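Long-range contact in OLD nuclease (Thermus scotoductus, PDB 6P74), which degrades linear and supercoiled double-stranded DNA in the 5'-to-3' direction with divalent metals and also has a DNA-stimulated ATPase activity: residues Pro284-Cys295 / Ser311-Arg319. Numbering follows the deposited sequence.
Sequences PQAQRYFYRLLC and SPIFADVNR. With SO4 (sulfate ion), chain J.
Tyr291 and Phe314 pack against each other where helix 284-299 of the ABC-type ATPase domain meets the loop that leaves core strand 304-308 and leads to strand 323-328. The two rings form an offset edge-to-face pair, their planes 70° apart, with the edge of Tyr291 turned to the face of Phe314. Two CH-pi contacts reinforce it: Tyr291 CB lies over the Phe314 ring, 4.2 Å from its centroid, and Phe314 CA lies over the Tyr291 ring. Tyr291 reaches out from the helix across the loop because its chi1 of -180° sets CG opposite the backbone N, one ring face over Ile313 O and the other under Cys295 SG. The end of the Phe314 ring reaches the helix, with CZ 3.9 Å from Phe290 CD2 and CE2 near Leu294 CD1.

Ser311 OG donates a hydrogen bond to Gln287 OE1 (2.9 Å), nearly in line with the C=O bond (171°). Ser311 OG also accepts from Ile313 N, closing an ST turn, while Gln287 NE2 is held by Leu282 O; both ends of the bond are thus anchored. The side chain of Ser311 lies about 10 Å from that of Lys34, inferred to bind ATP.

At the solvent side, Ile313 CD1 lies over one face of the Arg288 guanidinium, whose NH2 donates to O1 of a sulfate, probably from the crystallisation liquor, at 2.8 Å. The Arg319 guanidinium, salt-bridged through NH1 to Asp299, has Cys295 SG over one face, with SG 3.8 Å from Arg319 NE.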
loop_
_atom_site.group_PDB
_atom_site.type_symbol
_atom_site.label_atom_id
_atom_site.label_comp_id
_atom_site.label_asym_id
_atom_site.label_seq_id
_atom_site.Cartn_x
_atom_site.Cartn_y
_atom_site.Cartn_z
ATOM N N PRO A 284 10.319 23.098 10.816
ATOM C CA PRO A 284 11.540 23.321 10.021
ATOM C C PRO A 284 12.828 23.362 10.845
ATOM O O PRO A 284 13.866 22.862 10.391
ATOM C CB PRO A 284 11.261 24.673 9.340
ATOM C CG PRO A 284 9.771 24.730 9.225
ATOM C CD PRO A 284 9.213 23.995 10.422
ATOM N N GLN A 285 12.796 23.988 12.024
ATOM C CA GLN A 285 13.966 24.018 12.898
ATOM C C GLN A 285 14.339 22.616 13.361
ATOM O O GLN A 285 15.522 22.287 13.486
ATOM C CB GLN A 285 13.689 24.916 14.106
ATOM C CG GLN A 285 14.926 25.542 14.721
ATOM C CD GLN A 285 15.606 26.541 13.790
ATOM O OE1 GLN A 285 15.200 26.713 12.640
ATOM N NE2 GLN A 285 16.646 27.203 14.289
ATOM N N ALA A 286 13.336 21.777 13.623
ATOM C CA ALA A 286 13.606 20.392 13.987
ATOM C C ALA A 286 14.092 19.598 12.794
ATOM O O ALA A 286 14.874 18.655 12.958
ATOM C CB ALA A 286 12.356 19.733 14.579
ATOM N N GLN A 287 13.621 19.945 11.597
ATOM C CA GLN A 287 14.126 19.297 10.400
ATOM C C GLN A 287 15.592 19.615 10.212
ATOM O O GLN A 287 16.383 18.749 9.819
ATOM C CB GLN A 287 13.322 19.737 9.183
ATOM C CG GLN A 287 11.841 19.362 9.222
ATOM C CD GLN A 287 11.115 19.963 8.028
ATOM O OE1 GLN A 287 11.674 20.046 6.934
ATOM N NE2 GLN A 287 9.887 20.414 8.240
ATOM N N ARG A 288 15.979 20.843 10.533
ATOM C CA ARG A 288 17.384 21.199 10.451
ATOM C C ARG A 288 18.194 20.420 11.466
ATOM O O ARG A 288 19.287 19.935 11.160
ATOM C CB ARG A 288 17.558 22.705 10.642
ATOM C CG ARG A 288 17.422 23.467 9.341
ATOM C CD ARG A 288 17.617 25.000 9.486
ATOM N NE ARG A 288 16.334 25.706 9.482
ATOM C CZ ARG A 288 15.704 26.137 8.388
ATOM N NH1 ARG A 288 16.238 25.971 7.172
ATOM N NH2 ARG A 288 14.535 26.750 8.517
ATOM N N TYR A 289 17.668 20.276 12.677
ATOM C CA TYR A 289 18.373 19.506 13.693
ATOM C C TYR A 289 18.511 18.037 13.268
ATOM O O TYR A 289 19.596 17.459 13.333
ATOM C CB TYR A 289 17.636 19.666 15.031
ATOM C CG TYR A 289 18.264 18.925 16.172
ATOM C CD1 TYR A 289 18.037 17.579 16.334
ATOM C CD2 TYR A 289 19.079 19.573 17.088
ATOM C CE1 TYR A 289 18.606 16.882 17.362
ATOM C CE2 TYR A 289 19.657 18.881 18.136
ATOM C CZ TYR A 289 19.415 17.524 18.257
ATOM O OH TYR A 289 19.971 16.782 19.273
ATOM N N PHE A 290 17.429 17.438 12.769
ATOM C CA PHE A 290 17.460 16.042 12.344
ATOM C C PHE A 290 18.450 15.829 11.190
ATOM O O PHE A 290 19.282 14.910 11.223
ATOM C CB PHE A 290 16.036 15.614 11.962
ATOM C CG PHE A 290 15.824 14.123 11.893
ATOM C CD1 PHE A 290 16.701 13.239 12.524
ATOM C CD2 PHE A 290 14.742 13.604 11.194
ATOM C CE1 PHE A 290 16.498 11.869 12.442
ATOM C CE2 PHE A 290 14.529 12.233 11.121
ATOM C CZ PHE A 290 15.408 11.365 11.734
ATOM N N TYR A 291 18.376 16.675 10.159
ATOM C CA TYR A 291 19.287 16.550 9.025
ATOM C C TYR A 291 20.746 16.630 9.467
ATOM O O TYR A 291 21.576 15.815 9.054
ATOM C CB TYR A 291 18.986 17.627 7.981
ATOM C CG TYR A 291 19.876 17.577 6.748
ATOM C CD1 TYR A 291 19.898 16.463 5.924
ATOM C CD2 TYR A 291 20.686 18.655 6.406
ATOM C CE1 TYR A 291 20.715 16.412 4.790
ATOM C CE2 TYR A 291 21.498 18.615 5.273
ATOM C CZ TYR A 291 21.502 17.493 4.471
ATOM O OH TYR A 291 22.303 17.457 3.350
ATOM N N ARG A 292 21.084 17.621 10.292
ATOM C CA ARG A 292 22.454 17.724 10.789
ATOM C C ARG A 292 22.867 16.457 11.525
ATOM O O ARG A 292 24.014 16.003 11.421
ATOM C CB ARG A 292 22.586 18.931 11.707
ATOM C CG ARG A 292 24.028 19.329 11.961
ATOM C CD ARG A 292 24.278 19.623 13.426
ATOM N NE ARG A 292 24.055 18.439 14.252
ATOM C CZ ARG A 292 25.005 17.568 14.585
ATOM N NH1 ARG A 292 26.256 17.750 14.157
ATOM N NH2 ARG A 292 24.702 16.511 15.344
ATOM N N LEU A 293 21.935 15.871 12.275
ATOM C CA LEU A 293 22.213 14.650 13.013
ATOM C C LEU A 293 22.446 13.479 12.067
ATOM O O LEU A 293 23.383 12.695 12.261
ATOM C CB LEU A 293 21.052 14.374 13.963
ATOM C CG LEU A 293 21.065 13.251 14.972
ATOM C CD1 LEU A 293 19.843 13.436 15.824
ATOM C CD2 LEU A 293 20.985 11.947 14.253
ATOM N N LEU A 294 21.605 13.348 11.040
ATOM C CA LEU A 294 21.778 12.264 10.088
ATOM C C LEU A 294 23.087 12.415 9.327
ATOM O O LEU A 294 23.797 11.424 9.103
ATOM C CB LEU A 294 20.580 12.211 9.139
ATOM C CG LEU A 294 19.291 11.779 9.847
ATOM C CD1 LEU A 294 18.071 12.011 8.978
ATOM C CD2 LEU A 294 19.362 10.313 10.287
ATOM N N CYS A 295 23.454 13.652 8.975
ATOM C CA CYS A 295 24.703 13.869 8.253
ATOM C C CYS A 295 25.917 13.550 9.115
ATOM O O CYS A 295 26.913 13.018 8.612
ATOM C CB CYS A 295 24.794 15.307 7.753
ATOM S SG CYS A 295 23.674 15.721 6.419
ATOM N N SER A 311 11.545 18.007 1.258
ATOM C CA SER A 311 11.985 19.162 2.014
ATOM C C SER A 311 13.305 19.664 1.479
ATOM O O SER A 311 14.243 18.873 1.335
ATOM C CB SER A 311 12.140 18.810 3.488
ATOM O OG SER A 311 12.760 19.876 4.198
ATOM N N PRO A 312 13.436 20.956 1.173
ATOM C CA PRO A 312 14.761 21.486 0.825
ATOM C C PRO A 312 15.750 21.459 1.991
ATOM O O PRO A 312 16.931 21.774 1.797
ATOM C CB PRO A 312 14.462 22.921 0.369
ATOM C CG PRO A 312 13.155 23.266 1.009
ATOM C CD PRO A 312 12.380 21.976 1.123
ATOM N N ILE A 313 15.316 21.128 3.197
ATOM C CA ILE A 313 16.271 21.073 4.289
ATOM C C ILE A 313 17.050 19.767 4.245
ATOM O O ILE A 313 18.242 19.748 4.559
ATOM C CB ILE A 313 15.541 21.297 5.622
ATOM C CG1 ILE A 313 15.083 22.766 5.712
ATOM C CG2 ILE A 313 16.421 20.927 6.794
ATOM C CD1 ILE A 313 13.771 22.939 6.489
ATOM N N PHE A 314 16.419 18.682 3.788
ATOM C CA PHE A 314 17.066 17.380 3.650
ATOM C C PHE A 314 17.694 17.150 2.276
ATOM O O PHE A 314 18.346 16.117 2.064
ATOM C CB PHE A 314 16.057 16.261 3.939
ATOM C CG PHE A 314 15.659 16.160 5.380
ATOM C CD1 PHE A 314 14.623 16.939 5.886
ATOM C CD2 PHE A 314 16.322 15.288 6.235
ATOM C CE1 PHE A 314 14.263 16.853 7.223
ATOM C CE2 PHE A 314 15.965 15.186 7.574
ATOM C CZ PHE A 314 14.933 15.968 8.069
ATOM N N ALA A 315 17.519 18.058 1.329
ATOM C CA ALA A 315 18.087 17.872 -0.003
ATOM C C ALA A 315 18.997 19.070 -0.249
ATOM O O ALA A 315 18.564 20.092 -0.786
ATOM C CB ALA A 315 17.007 17.723 -1.043
ATOM N N ASP A 316 20.258 18.929 0.162
ATOM C CA ASP A 316 21.226 20.021 0.185
ATOM C C ASP A 316 22.005 20.052 -1.123
ATOM O O ASP A 316 22.664 19.066 -1.472
ATOM C CB ASP A 316 22.184 19.842 1.358
ATOM C CG ASP A 316 22.850 21.127 1.760
ATOM O OD1 ASP A 316 23.494 21.778 0.893
ATOM O OD2 ASP A 316 22.708 21.490 2.951
ATOM N N VAL A 317 21.964 21.191 -1.829
ATOM C CA VAL A 317 22.701 21.266 -3.087
ATOM C C VAL A 317 24.207 21.171 -2.851
ATOM O O VAL A 317 24.946 20.717 -3.729
ATOM C CB VAL A 317 22.342 22.541 -3.876
ATOM C CG1 VAL A 317 22.743 23.700 -3.094
ATOM C CG2 VAL A 317 23.088 22.596 -5.163
ATOM N N ASN A 318 24.697 21.590 -1.687
ATOM C CA ASN A 318 26.131 21.500 -1.445
ATOM C C ASN A 318 26.569 20.064 -1.242
ATOM O O ASN A 318 27.757 19.761 -1.353
ATOM C CB ASN A 318 26.521 22.360 -0.242
ATOM C CG ASN A 318 26.001 23.790 -0.367
ATOM O OD1 ASN A 318 26.640 24.654 -0.988
ATOM N ND2 ASN A 318 24.817 24.039 0.201
ATOM N N ARG A 319 25.636 19.170 -0.980
ATOM C CA ARG A 319 25.955 17.757 -0.870
ATOM C C ARG A 319 25.265 17.291 -2.155
ATOM O O ARG A 319 24.054 17.052 -2.181
ATOM C CB ARG A 319 25.316 17.208 0.410
ATOM C CG ARG A 319 25.970 15.991 0.993
ATOM C CD ARG A 319 25.339 15.673 2.343
ATOM N NE ARG A 319 25.977 16.362 3.466
ATOM C CZ ARG A 319 26.848 15.774 4.286
ATOM N NH1 ARG A 319 27.169 14.491 4.110
ATOM N NH2 ARG A 319 27.383 16.457 5.290
HETATM S S SO4 J . 12.130 28.907 10.753
HETATM O O1 SO4 J . 13.147 27.861 10.685
HETATM O O2 SO4 J . 12.774 30.218 10.802
HETATM O O3 SO4 J . 11.328 28.726 11.956
HETATM O O4 SO4 J . 11.262 28.815 9.583
#